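Local coordinates for protein mannonate dehydratase (Streptococcus suis, PDB 3BDK) that probably catalyses the dehydration of D-mannonate to 2-dehydro-3-deoxy-D-gluconate with a manganese or ferrous ion, in pentose and glucuronate interconversion, at residues Val121-Met126 and Met216-Asp221; Ile254-Gly259 and Asn280-Met285; Trp61-Ile66 and Ile110-Ala115; Glu84-His89 and Glu104-Ser109. All coordinates share one frame; numbering follows the deposited sequence.

Contact 1 (Val121-Met126 and Met216-Asp221). With MN (manganese (II) ion), chain D.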
loop_
_atom_site.group_PDB
_atom_site.type_symbol
_atom_site.label_atom_id
_atom_site.label_comp_id
_atom_site.label_asym_id
_atom_site.label_seq_id
_atom_site.Cartn_x
_atom_site.Cartn_y
_atom_site.Cartn_z
ATOM N N VAL A 121 -26.011 -3.821 -1.032
ATOM C CA VAL A 121 -26.330 -2.603 -1.790
ATOM C C VAL A 121 -26.150 -1.341 -0.927
ATOM O O VAL A 121 -26.900 -1.123 0.029
ATOM C CB VAL A 121 -27.770 -2.643 -2.378
ATOM C CG1 VAL A 121 -28.094 -1.348 -3.085
ATOM C CG2 VAL A 121 -27.928 -3.800 -3.342
ATOM N N CYS A 122 -25.134 -0.545 -1.264
ATOM C CA CYS A 122 -24.927 0.787 -0.699
ATOM C C CYS A 122 -25.847 1.792 -1.424
ATOM O O CYS A 122 -26.289 1.535 -2.547
ATOM C CB CYS A 122 -23.434 1.189 -0.797
ATOM S SG CYS A 122 -22.963 2.922 -0.234
ATOM N N TYR A 123 -26.143 2.915 -0.759
ATOM C CA TYR A 123 -27.043 3.974 -1.265
ATOM C C TYR A 123 -27.074 5.074 -0.198
ATOM O O TYR A 123 -26.786 4.797 0.969
ATOM C CB TYR A 123 -28.471 3.437 -1.459
ATOM C CG TYR A 123 -29.105 3.105 -0.138
ATOM C CD1 TYR A 123 -30.039 3.965 0.454
ATOM C CD2 TYR A 123 -28.713 1.971 0.562
ATOM C CE1 TYR A 123 -30.575 3.677 1.700
ATOM C CE2 TYR A 123 -29.252 1.675 1.805
ATOM C CZ TYR A 123 -30.177 2.532 2.368
ATOM O OH TYR A 123 -30.696 2.209 3.596
ATOM N N ASN A 124 -27.455 6.297 -0.571
ATOM C CA ASN A 124 -27.571 7.404 0.406
ATOM C C ASN A 124 -28.975 7.980 0.566
ATOM O O ASN A 124 -29.882 7.625 -0.178
ATOM C CB ASN A 124 -26.594 8.538 0.079
ATOM C CG ASN A 124 -27.139 9.509 -0.939
ATOM O OD1 ASN A 124 -28.221 10.059 -0.772
ATOM N ND2 ASN A 124 -26.380 9.739 -2.000
ATOM N N PHE A 125 -29.132 8.879 1.539
ATOM C CA PHE A 125 -30.373 9.630 1.733
ATOM C C PHE A 125 -30.044 11.099 2.006
ATOM O O PHE A 125 -30.322 11.641 3.079
ATOM C CB PHE A 125 -31.218 9.022 2.854
ATOM C CG PHE A 125 -32.697 9.066 2.586
ATOM C CD1 PHE A 125 -33.323 8.029 1.896
ATOM C CD2 PHE A 125 -33.467 10.154 3.007
ATOM C CE1 PHE A 125 -34.696 8.068 1.643
ATOM C CE2 PHE A 125 -34.840 10.198 2.764
ATOM C CZ PHE A 125 -35.454 9.154 2.082
ATOM N N MET A 126 -29.451 11.728 0.999
ATOM C CA MET A 126 -28.868 13.030 1.129
ATOM C C MET A 126 -29.516 13.962 0.129
ATOM O O MET A 126 -29.320 13.833 -1.080
ATOM C CB MET A 126 -27.368 12.943 0.875
ATOM C CG MET A 126 -26.529 13.946 1.661
ATOM S SD MET A 126 -24.781 13.956 1.182
ATOM C CE MET A 126 -24.468 12.189 1.008
ATOM N N MET A 216 -28.836 -4.156 2.852
ATOM C CA MET A 216 -28.747 -2.732 2.552
ATOM C C MET A 216 -27.759 -2.034 3.481
ATOM O O MET A 216 -27.638 -2.389 4.653
ATOM C CB MET A 216 -30.124 -2.074 2.658
ATOM C CG MET A 216 -31.194 -2.734 1.804
ATOM S SD MET A 216 -30.729 -2.840 0.066
ATOM C CE MET A 216 -31.093 -1.176 -0.486
ATOM N N ALA A 217 -27.056 -1.039 2.949
ATOM C CA ALA A 217 -25.993 -0.371 3.690
ATOM C C ALA A 217 -25.884 1.097 3.294
ATOM O O ALA A 217 -25.454 1.422 2.187
ATOM C CB ALA A 217 -24.666 -1.081 3.471
ATOM N N ILE A 218 -26.276 1.981 4.206
ATOM C CA ILE A 218 -26.505 3.381 3.867
ATOM C C ILE A 218 -25.221 4.195 3.989
ATOM O O ILE A 218 -24.631 4.284 5.066
ATOM C CB ILE A 218 -27.587 4.009 4.766
ATOM C CG1 ILE A 218 -27.825 5.468 4.372
ATOM C CG2 ILE A 218 -27.190 3.905 6.231
ATOM C CD1 ILE A 218 -30.066 6.306 4.983
ATOM N N HIS A 219 -24.795 4.788 2.879
ATOM C CA HIS A 219 -23.650 5.691 2.885
ATOM C C HIS A 219 -23.957 6.964 3.668
ATOM O O HIS A 219 -24.922 7.669 3.373
ATOM C CB HIS A 219 -23.239 6.042 1.453
ATOM C CG HIS A 219 -21.849 6.585 1.341
ATOM N ND1 HIS A 219 -21.551 7.917 1.539
ATOM C CD2 HIS A 219 -20.674 5.976 1.052
ATOM C CE1 HIS A 219 -20.253 8.104 1.376
ATOM N NE2 HIS A 219 -19.698 6.944 1.080
ATOM N N PRO A 220 -23.130 7.249 4.668
ATOM C CA PRO A 220 -23.391 8.359 5.591
ATOM C C PRO A 220 -23.381 9.705 4.874
ATOM O O PRO A 220 -22.987 9.781 3.710
ATOM C CB PRO A 220 -22.218 8.277 6.570
ATOM C CG PRO A 220 -21.120 7.658 5.781
ATOM C CD PRO A 220 -21.782 6.683 4.850
ATOM N N ASP A 221 -23.811 10.753 5.568
ATOM C CA ASP A 221 -23.920 12.078 4.967
ATOM C C ASP A 221 -22.553 12.746 4.854
ATOM O O ASP A 221 -21.780 12.766 5.812
ATOM C CB ASP A 221 -24.870 12.959 5.781
ATOM C CG ASP A 221 -26.309 12.843 5.321
ATOM O OD1 ASP A 221 -27.197 13.411 5.992
ATOM O OD2 ASP A 221 -26.554 12.185 4.288
HETATM MN MN MN D . -17.771 6.906 -0.478
#
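In the parallel sheet of the TIM barrel, Val121, Cys122 and Tyr123 run beside Met216, Ala217 and Ile218, and the second strand leads straight into the metal ligand His219. The strand axes come within 4.7 Å and make an angle of 27°. Ala217 N donates to Val121 O at 2.9 Å, and beyond a weak bond from Tyr123 N to Ala217 O, His219 N donates to Tyr123 O at 2.8 Å. That last bond ties the backbone of the metal ligand to the neighbouring strand. With CG between its backbone N and carbonyl carbon (chi1 68°), Tyr123 folds its ring back over the second strand, and Ile218 CA sits over one face, 4.2 Å from the ring centroid. Met216 SD lies beside Val121 CB on this helix-covered side. On the opposite face of the sheet, Cys122 SG lies at the edge of the His219 imidazole and 3.6 Å from His219 CB. His219 NE2 binds the manganese ion at 2.5 Å, and ND1 donates to a lone pair of Pro220 O, in the carbonyl plane though out of the imidazole plane, which helps fix the ring's rotation. His286 and Asp330 also bind this metal, placed at the C-terminal ends of the strands, as is usual for active sites of TIM barrels.

Contact 2 (Ile254-Gly259 and Asn280-Met285)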
loop_
_atom_site.group_PDB
_atom_site.type_symbol
_atom_site.label_atom_id
_atom_site.label_comp_id
_atom_site.label_asym_id
_atom_site.label_seq_id
_atom_site.Cartn_x
_atom_site.Cartn_y
_atom_site.Cartn_z
ATOM N N ILE A 254 -25.520 -0.091 7.687
ATOM C CA ILE A 254 -24.786 1.084 7.249
ATOM C C ILE A 254 -23.561 0.691 6.434
ATOM O O ILE A 254 -23.073 -0.454 6.484
ATOM C CB ILE A 254 -24.318 1.932 8.454
ATOM C CG1 ILE A 254 -23.377 1.115 9.347
ATOM C CG2 ILE A 254 -25.522 2.459 9.244
ATOM C CD1 ILE A 254 -22.824 1.863 10.505
ATOM N N THR A 255 -23.092 1.656 5.660
ATOM C CA THR A 255 -21.734 1.667 5.219
ATOM C C THR A 255 -20.999 2.583 6.192
ATOM O O THR A 255 -21.221 3.802 6.195
ATOM C CB THR A 255 -21.634 2.224 3.814
ATOM O OG1 THR A 255 -22.342 1.367 2.917
ATOM C CG2 THR A 255 -20.195 2.303 3.395
ATOM N N MET A 256 -20.149 1.990 7.031
ATOM C CA MET A 256 -19.268 2.749 7.917
ATOM C C MET A 256 -18.133 3.417 7.126
ATOM O O MET A 256 -17.035 2.872 7.005
ATOM C CB MET A 256 -18.696 1.850 9.010
ATOM C CG MET A 256 -17.646 2.550 9.929
ATOM S SD MET A 256 -18.044 4.242 10.527
ATOM C CE MET A 256 -19.331 3.869 11.726
ATOM N N CYS A 257 -18.407 4.586 6.563
ATOM C CA CYS A 257 -17.358 5.340 5.888
ATOM C C CYS A 257 -16.741 6.208 6.965
ATOM O O CYS A 257 -17.196 7.332 7.212
ATOM C CB CYS A 257 -17.930 6.177 4.732
ATOM S SG CYS A 257 -16.741 7.258 3.931
ATOM N N VAL A 258 -15.743 5.659 7.648
ATOM C CA VAL A 258 -15.045 6.383 8.701
ATOM C C VAL A 258 -14.598 7.795 8.295
ATOM O O VAL A 258 -14.536 8.681 9.145
ATOM C CB VAL A 258 -13.832 5.591 9.289
ATOM C CG1 VAL A 258 -14.295 4.366 10.018
ATOM C CG2 VAL A 258 -12.785 5.250 8.218
ATOM N N GLY A 259 -14.289 7.993 7.013
ATOM C CA GLY A 259 -13.856 9.275 6.489
ATOM C C GLY A 259 -14.952 10.319 6.518
ATOM O O GLY A 259 -14.715 11.484 6.886
ATOM N N ASN A 280 -24.080 -6.081 14.987
ATOM C CA ASN A 280 -23.997 -6.783 13.708
ATOM C C ASN A 280 -24.605 -5.941 12.582
ATOM O O ASN A 280 -25.448 -6.411 11.807
ATOM C CB ASN A 280 -24.646 -8.186 13.787
ATOM C CG ASN A 280 -24.277 -9.086 12.586
ATOM O OD1 ASN A 280 -23.103 -9.418 12.386
ATOM N ND2 ASN A 280 -25.279 -9.474 11.788
ATOM N N ARG A 281 -24.178 -4.690 12.482
ATOM C CA ARG A 281 -24.856 -3.786 11.571
ATOM C C ARG A 281 -23.954 -3.091 10.551
ATOM O O ARG A 281 -24.382 -2.166 9.853
ATOM C CB ARG A 281 -25.725 -2.781 12.359
ATOM C CG ARG A 281 -27.055 -3.360 12.894
ATOM C CD ARG A 281 -27.805 -4.139 11.795
ATOM N NE ARG A 281 -29.121 -4.639 12.195
ATOM C CZ ARG A 281 -29.328 -5.615 13.076
ATOM N NH1 ARG A 281 -28.307 -6.206 13.687
ATOM N NH2 ARG A 281 -30.567 -6.003 13.346
ATOM N N ILE A 282 -22.708 -3.540 10.458
ATOM C CA ILE A 282 -21.842 -3.077 9.395
ATOM C C ILE A 282 -21.963 -4.064 8.240
ATOM O O ILE A 282 -21.583 -5.217 8.382
ATOM C CB ILE A 282 -20.370 -2.943 9.840
ATOM C CG1 ILE A 282 -20.255 -2.113 11.115
ATOM C CG2 ILE A 282 -19.556 -2.326 8.720
ATOM C CD1 ILE A 282 -18.962 -1.295 11.221
ATOM N N ASN A 283 -22.489 -3.602 7.110
ATOM C CA ASN A 283 -22.658 -4.454 5.938
ATOM C C ASN A 283 -21.721 -4.061 4.801
ATOM O O ASN A 283 -21.830 -4.575 3.688
ATOM C CB ASN A 283 -24.110 -4.422 5.457
ATOM C CG ASN A 283 -25.065 -5.057 6.448
ATOM O OD1 ASN A 283 -26.275 -4.836 6.390
ATOM N ND2 ASN A 283 -24.526 -5.853 7.364
ATOM N N PHE A 284 -20.798 -3.148 5.089
ATOM C CA PHE A 284 -19.924 -2.592 4.064
ATOM C C PHE A 284 -19.114 -1.419 4.606
ATOM O O PHE A 284 -19.503 -0.784 5.585
ATOM C CB PHE A 284 -20.739 -2.150 2.847
ATOM C CG PHE A 284 -19.901 -1.665 1.700
ATOM C CD1 PHE A 284 -20.329 -0.611 0.910
ATOM C CD2 PHE A 284 -18.685 -2.261 1.410
ATOM C CE1 PHE A 284 -19.559 -0.161 -0.147
ATOM C CE2 PHE A 284 -17.912 -1.817 0.356
ATOM C CZ PHE A 284 -18.350 -0.765 -0.424
ATOM N N MET A 285 -17.985 -1.138 3.963
ATOM C CA MET A 285 -16.898 -0.410 4.605
ATOM C C MET A 285 -16.256 0.584 3.644
ATOM O O MET A 285 -15.811 0.213 2.557
ATOM C CB MET A 285 -15.844 -1.382 5.139
ATOM C CG MET A 285 -16.082 -1.831 6.572
ATOM S SD MET A 285 -16.144 -0.451 7.731
ATOM C CE MET A 285 -14.505 -0.537 8.448
#
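Ile254 pairs with Ile282, and Met256 with Met285, so strand 282-285 carries an extra residue between the two bridges: a beta bulge in a parallel pair. Three backbone hydrogen bonds stitch the pair. Ile254 N donates to Arg281 O at 3.2 Å, Ile254 O receives Asn283 N at 3.3 Å, and Met256 N reaches Phe284 O at 3.2 Å. The first two are nearly straight, whereas the third is bent, with 138° at the hydrogen, just past the bulge. Thr255 CA also sends a C-H contact to Phe284 O, so this carbonyl is approached from two successive residues.

Apolar contacts divide between the two sides of the sheet. On the helix-facing side, Met256 CB touches both Ile282 CD1, at 3.9 Å, and Met285 SD, at 3.7 Å; Ile254, Met256 and Ile282 all go on to touch helix 269-278. The bends in the Met285 chain also bring its sulfur near Met256 O. On the other side, Thr255 and Phe284 point the same way, and Thr255 OG1 comes within 3.5 Å of Phe284 CD1. Thr255 takes up this place with OG1 anti to its carbonyl carbon (chi1 -63°), and the hydroxyl has a weak hydrogen bond to Ala217 O. The Phe284 ring continues to Cys122 and meets the ring of His286, a manganese ligand.

Cys257 then N-caps helix 258-262 with its side chain. Strand, helices and neighbouring parallel strand make a beta-alpha-beta crossover, the repeating unit of the TIM barrel, with axes here inclined by 42°.

Contact 3 (Trp61-Ile66 and Ile110-Ala115)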
loop_
_atom_site.group_PDB
_atom_site.type_symbol
_atom_site.label_atom_id
_atom_site.label_comp_id
_atom_site.label_asym_id
_atom_site.label_seq_id
_atom_site.Cartn_x
_atom_site.Cartn_y
_atom_site.Cartn_z
ATOM N N TRP A 61 -34.094 -1.564 -12.486
ATOM C CA TRP A 61 -32.810 -2.126 -12.913
ATOM C C TRP A 61 -32.997 -3.549 -13.463
ATOM O O TRP A 61 -33.265 -4.475 -12.697
ATOM C CB TRP A 61 -31.811 -2.120 -11.745
ATOM C CG TRP A 61 -31.089 -0.801 -11.520
ATOM C CD1 TRP A 61 -31.559 0.460 -11.787
ATOM C CD2 TRP A 61 -29.783 -0.628 -10.953
ATOM N NE1 TRP A 61 -30.617 1.405 -11.441
ATOM C CE2 TRP A 61 -29.519 0.766 -10.926
ATOM C CE3 TRP A 61 -28.805 -1.512 -10.472
ATOM C CZ2 TRP A 61 -28.317 1.293 -10.438
ATOM C CZ3 TRP A 61 -27.607 -0.988 -9.988
ATOM C CH2 TRP A 61 -27.376 0.403 -9.974
ATOM N N PRO A 62 -32.860 -3.720 -14.797
ATOM C CA PRO A 62 -33.066 -5.013 -15.455
ATOM C C PRO A 62 -31.928 -5.980 -15.173
ATOM O O PRO A 62 -30.772 -5.560 -15.100
ATOM C CB PRO A 62 -33.065 -4.655 -16.951
ATOM C CG PRO A 62 -33.107 -3.156 -17.028
ATOM C CD PRO A 62 -32.486 -2.674 -15.769
ATOM N N LEU A 63 -32.249 -7.263 -15.034
ATOM C CA LEU A 63 -31.229 -8.299 -14.846
ATOM C C LEU A 63 -30.177 -8.298 -15.978
ATOM O O LEU A 63 -28.978 -8.432 -15.715
ATOM C CB LEU A 63 -31.872 -9.681 -14.716
ATOM C CG LEU A 63 -31.424 -10.591 -13.566
ATOM C CD1 LEU A 63 -31.683 -12.055 -13.910
ATOM C CD2 LEU A 63 -29.973 -10.400 -13.184
ATOM N N GLU A 64 -30.641 -8.128 -17.218
ATOM C CA GLU A 64 -29.782 -7.988 -18.414
ATOM C C GLU A 64 -28.594 -7.022 -18.236
ATOM O O GLU A 64 -27.518 -7.231 -18.809
ATOM C CB GLU A 64 -30.633 -7.552 -19.633
ATOM C CG GLU A 64 -31.224 -8.686 -20.499
ATOM C CD GLU A 64 -31.611 -9.936 -19.702
ATOM O OE1 GLU A 64 -30.692 -10.624 -19.193
ATOM O OE2 GLU A 64 -32.827 -10.238 -19.596
ATOM N N ASN A 65 -28.801 -5.977 -17.441
ATOM C CA ASN A 65 -27.804 -4.941 -17.249
ATOM C C ASN A 65 -26.798 -5.262 -16.153
ATOM O O ASN A 65 -25.614 -4.931 -16.263
ATOM C CB ASN A 65 -28.495 -3.621 -16.935
ATOM C CG ASN A 65 -28.979 -2.914 -18.169
ATOM O OD1 ASN A 65 -29.814 -3.428 -18.920
ATOM N ND2 ASN A 65 -28.462 -1.717 -18.388
ATOM N N ILE A 66 -27.277 -5.893 -15.088
ATOM C CA ILE A 66 -26.420 -6.215 -13.963
ATOM C C ILE A 66 -25.650 -7.503 -14.263
ATOM O O ILE A 66 -24.497 -7.656 -13.854
ATOM C CB ILE A 66 -27.204 -6.252 -12.606
ATOM C CG1 ILE A 66 -27.596 -7.670 -12.197
ATOM C CG2 ILE A 66 -28.426 -5.318 -12.629
ATOM C CD1 ILE A 66 -26.695 -8.247 -11.168
ATOM N N ILE A 110 -33.757 -4.478 -6.188
ATOM C CA ILE A 110 -33.295 -5.289 -5.073
ATOM C C ILE A 110 -33.419 -6.755 -5.435
ATOM O O ILE A 110 -32.572 -7.553 -5.048
ATOM C CB ILE A 110 -34.079 -5.057 -3.751
ATOM C CG1 ILE A 110 -34.486 -3.587 -3.550
ATOM C CG2 ILE A 110 -33.288 -5.613 -2.568
ATOM C CD1 ILE A 110 -33.359 -2.632 -3.239
ATOM N N ARG A 111 -34.481 -7.108 -6.160
ATOM C CA ARG A 111 -34.736 -8.512 -6.500
ATOM C C ARG A 111 -33.806 -8.997 -7.622
ATOM O O ARG A 111 -33.109 -9.997 -7.459
ATOM C CB ARG A 111 -36.222 -8.755 -6.832
ATOM C CG ARG A 111 -37.117 -9.079 -5.606
ATOM C CD ARG A 111 -38.606 -9.331 -6.008
ATOM N NE ARG A 111 -39.205 -8.171 -6.679
ATOM C CZ ARG A 111 -40.102 -7.356 -6.127
ATOM N NH1 ARG A 111 -40.565 -6.322 -6.826
ATOM N NH2 ARG A 111 -40.544 -7.576 -4.887
ATOM N N ASN A 112 -33.786 -8.270 -8.736
ATOM C CA ASN A 112 -32.807 -8.487 -9.800
ATOM C C ASN A 112 -31.344 -8.645 -9.317
ATOM O O ASN A 112 -30.600 -9.492 -9.828
ATOM C CB ASN A 112 -32.929 -7.372 -10.844
ATOM C CG ASN A 112 -34.129 -7.563 -11.749
ATOM O OD1 ASN A 112 -34.740 -8.627 -11.748
ATOM N ND2 ASN A 112 -34.473 -6.544 -12.521
ATOM N N VAL A 113 -30.952 -7.839 -8.327
ATOM C CA VAL A 113 -29.609 -7.884 -7.733
ATOM C C VAL A 113 -29.412 -9.126 -6.845
ATOM O O VAL A 113 -28.346 -9.754 -6.873
ATOM C CB VAL A 113 -29.289 -6.557 -6.979
ATOM C CG1 VAL A 113 -28.138 -6.711 -5.986
ATOM C CG2 VAL A 113 -29.020 -5.427 -7.984
ATOM N N GLY A 114 -30.436 -9.490 -6.076
ATOM C CA GLY A 114 -30.441 -10.772 -5.355
ATOM C C GLY A 114 -30.408 -11.947 -6.328
ATOM O O GLY A 114 -29.904 -13.032 -5.995
ATOM N N ALA A 115 -30.936 -11.706 -7.535
ATOM C CA ALA A 115 -30.908 -12.657 -8.645
ATOM C C ALA A 115 -29.550 -12.613 -9.371
ATOM O O ALA A 115 -29.480 -12.721 -10.610
ATOM C CB ALA A 115 -32.055 -12.371 -9.618
#
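Asn112, near the C-terminal end of helix 99-114, reaches across to the carbonyl of Trp61 and the first turn of helix 63-74, and most of the meeting depends on it. Its CG is anti to its own carbonyl carbon (chi1 -77°), which swings the amide out from the helix toward residues 61-63. ND2 donates to Trp61 O along an almost straight line, 169° at the hydrogen. The modelled separation of 2.4 Å is very short and its exact value is doubtful. Leu63 N lies 3.4 Å from the same Asn112 ND2, but both are donors, so they merely sit side by side where the helix begins after Pro62 at its N-cap.

The backbone of Asn112 takes part too. Its O comes 3.5 Å from Leu63 CD2 and 4.2 Å from Ile66 CG1, so two apolar branches lie against a peptide carbonyl. Further along, Ala115, the first residue to leave the helix, also meets Leu63: its O is 3.5 Å from Leu63 CD2, and its CB is 4.3 Å from Leu63 CD1. One isobutyl group therefore rests against the last turn of the helix and the residue just beyond it.

The chemistry is sparse: a single side-chain amide probably supplies the one polar link between these two outer helices, and the rest is mainly Leu63 resting on two carbonyl oxygens, with one loose methyl contact to Ala115, at a partly exposed edge.

Contact 4 (Glu84-His89 and Glu104-Ser109)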
loop_
_atom_site.group_PDB
_atom_site.type_symbol
_atom_site.label_atom_id
_atom_site.label_comp_id
_atom_site.label_asym_id
_atom_site.label_seq_id
_atom_site.Cartn_x
_atom_site.Cartn_y
_atom_site.Cartn_z
ATOM N N GLU A 84 -22.284 -0.389 -5.479
ATOM C CA GLU A 84 -22.203 0.958 -4.971
ATOM C C GLU A 84 -23.243 1.780 -5.652
ATOM O O GLU A 84 -23.012 2.415 -6.694
ATOM C CB GLU A 84 -20.840 1.602 -5.123
ATOM C CG GLU A 84 -20.752 2.900 -4.327
ATOM C CD GLU A 84 -20.114 2.738 -2.954
ATOM O OE1 GLU A 84 -19.721 1.611 -2.584
ATOM O OE2 GLU A 84 -19.970 3.756 -2.248
ATOM N N SER A 85 -24.414 1.704 -5.039
ATOM C CA SER A 85 -25.466 2.667 -5.188
ATOM C C SER A 85 -26.450 2.299 -6.276
ATOM O O SER A 85 -26.149 2.370 -7.468
ATOM C CB SER A 85 -24.916 4.086 -5.369
ATOM O OG SER A 85 -25.786 5.037 -4.792
ATOM N N ILE A 86 -27.610 1.843 -5.816
ATOM C CA ILE A 86 -28.871 2.147 -6.465
ATOM C C ILE A 86 -29.359 3.459 -5.813
ATOM O O ILE A 86 -29.753 3.471 -4.643
ATOM C CB ILE A 86 -29.917 1.035 -6.263
ATOM C CG1 ILE A 86 -29.306 -0.350 -6.509
ATOM C CG2 ILE A 86 -31.120 1.279 -7.169
ATOM C CD1 ILE A 86 -30.224 -1.508 -6.124
ATOM N N PRO A 87 -29.278 4.574 -6.555
ATOM C CA PRO A 87 -29.687 5.902 -6.078
ATOM C C PRO A 87 -31.194 6.123 -5.891
ATOM O O PRO A 87 -31.957 6.117 -6.857
ATOM C CB PRO A 87 -29.148 6.850 -7.161
ATOM C CG PRO A 87 -29.077 6.008 -8.402
ATOM C CD PRO A 87 -28.724 4.620 -7.923
ATOM N N VAL A 88 -31.593 6.335 -4.642
ATOM C CA VAL A 88 -32.920 6.826 -4.287
ATOM C C VAL A 88 -33.235 8.159 -4.990
ATOM O O VAL A 88 -32.405 9.081 -4.967
ATOM C CB VAL A 88 -32.984 7.015 -2.784
ATOM C CG1 VAL A 88 -34.363 7.345 -2.376
ATOM C CG2 VAL A 88 -32.518 5.749 -2.084
ATOM N N HIS A 89 -34.412 8.238 -5.629
ATOM C CA HIS A 89 -34.864 9.426 -6.383
ATOM C C HIS A 89 -35.156 10.597 -5.431
ATOM O O HIS A 89 -35.575 10.388 -4.287
ATOM C CB HIS A 89 -36.129 9.093 -7.234
ATOM C CG HIS A 89 -36.458 10.123 -8.285
ATOM N ND1 HIS A 89 -37.093 11.315 -7.998
ATOM C CD2 HIS A 89 -36.218 10.144 -9.621
ATOM C CE1 HIS A 89 -37.219 12.029 -9.105
ATOM N NE2 HIS A 89 -36.695 11.341 -10.106
ATOM N N GLU A 104 -41.415 1.322 -6.301
ATOM C CA GLU A 104 -41.671 0.113 -7.090
ATOM C C GLU A 104 -40.455 -0.282 -7.921
ATOM O O GLU A 104 -39.893 -1.362 -7.751
ATOM C CB GLU A 104 -42.882 0.299 -8.010
ATOM C CG GLU A 104 -44.193 0.017 -7.335
ATOM C CD GLU A 104 -44.143 -1.265 -6.531
ATOM O OE1 GLU A 104 -43.744 -2.308 -7.108
ATOM O OE2 GLU A 104 -44.491 -1.215 -5.325
ATOM N N ASN A 105 -40.052 0.621 -8.803
ATOM C CA ASN A 105 -38.891 0.419 -9.641
ATOM C C ASN A 105 -37.640 0.077 -8.858
ATOM O O ASN A 105 -36.799 -0.684 -9.340
ATOM C CB ASN A 105 -38.684 1.642 -10.530
ATOM C CG ASN A 105 -39.686 1.694 -11.671
ATOM O OD1 ASN A 105 -40.091 2.771 -12.104
ATOM N ND2 ASN A 105 -40.098 0.514 -12.160
ATOM N N TYR A 106 -37.547 0.633 -7.645
ATOM C CA TYR A 106 -36.472 0.343 -6.691
ATOM C C TYR A 106 -36.641 -1.059 -6.070
ATOM O O TYR A 106 -35.646 -1.745 -5.831
ATOM C CB TYR A 106 -36.405 1.433 -5.603
ATOM C CG TYR A 106 -35.039 1.599 -4.960
ATOM C CD1 TYR A 106 -34.630 0.762 -3.923
ATOM C CD2 TYR A 106 -34.157 2.594 -5.386
ATOM C CE1 TYR A 106 -33.381 0.897 -3.334
ATOM C CE2 TYR A 106 -32.886 2.741 -4.795
ATOM C CZ TYR A 106 -32.507 1.880 -3.770
ATOM O OH TYR A 106 -31.267 1.991 -3.161
ATOM N N LYS A 107 -37.894 -1.475 -5.832
ATOM C CA LYS A 107 -38.217 -2.824 -5.351
ATOM C C LYS A 107 -37.539 -3.909 -6.207
ATOM O O LYS A 107 -36.832 -4.769 -5.680
ATOM C CB LYS A 107 -39.736 -3.065 -5.347
ATOM C CG LYS A 107 -40.579 -2.167 -4.427
ATOM C CD LYS A 107 -41.117 -2.881 -3.161
ATOM C CE LYS A 107 -42.365 -3.754 -3.411
ATOM N NZ LYS A 107 -43.564 -3.038 -3.925
ATOM N N THR A 108 -37.744 -3.870 -7.520
ATOM C CA THR A 108 -37.201 -4.922 -8.391
ATOM C C THR A 108 -35.670 -4.902 -8.516
ATOM O O THR A 108 -35.030 -5.958 -8.610
ATOM C CB THR A 108 -37.847 -4.931 -9.797
ATOM O OG1 THR A 108 -38.070 -3.588 -10.240
ATOM C CG2 THR A 108 -39.172 -5.698 -9.771
ATOM N N SER A 109 -35.090 -3.705 -8.517
ATOM C CA SER A 109 -33.638 -3.569 -8.434
ATOM C C SER A 109 -33.091 -4.472 -7.341
ATOM O O SER A 109 -32.099 -5.179 -7.553
ATOM C CB SER A 109 -33.241 -2.131 -8.164
ATOM O OG SER A 109 -33.601 -1.319 -9.258
#
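Tyr106 OH donates to Ile86 O at 2.6 Å, and this is the bond that ties the loop to the helix. The carbonyl oxygen lies at the edge of the phenol ring and in its plane, while the hydroxyl is tilted 28° from the carbonyl plane of Ile86. Ile86 then crosses the ring obliquely: CG2 packs tightly on Tyr106 CE2 at 3.3 Å. Val88 CG2 adds a looser touch on the same CE2 at 4.1 Å. A turn further along the helix, Ile86 CD1 rests on Ser109 CB at 3.7 Å. Residues 84-89 form the loop that leaves strand 79-84 at the C-terminal end of the TIM barrel, and the helix it meets is 99-114, on the outside of the barrel. Tyr106 gets there with its CG anti to the backbone N (chi1 -154°), the ring extending out from the helix to the loop; Phe201 of helix 191-210 meets this ring edge-to-face. Ser109 is steadied by its OG, which donates to Asn105 O one turn back at 3.3 Å. At the start of the segment Glu84 touches the bound D-mannose and makes a salt bridge through OE1 to Arg328, and at its far end His89 ND1 accepts from Asp91 N to cap helix 90-93.

Contacts 1 and 2 are core pairs that lie next to each other in one parallel sheet, since strand 215-218 of contact 1 borders strand 252-257 of contact 2; backbone bonds dominate both, and Ile218 O probably accepts from Thr255 N between them. Contacts 3 and 4 lie further out, on helix 99-114, and each relies on one side-chain donor reaching a loop carbonyl: an amide at the partly exposed contact 3, a phenol at the buried contact 4. Trp61 links these two, its indole packing on Ser85 and Ile86. Contact 4 also meets contact 1, where Ile86 packs on Val121 and Tyr123. Contacts 2 and 3 stay about 11 Å apart at their nearest atoms.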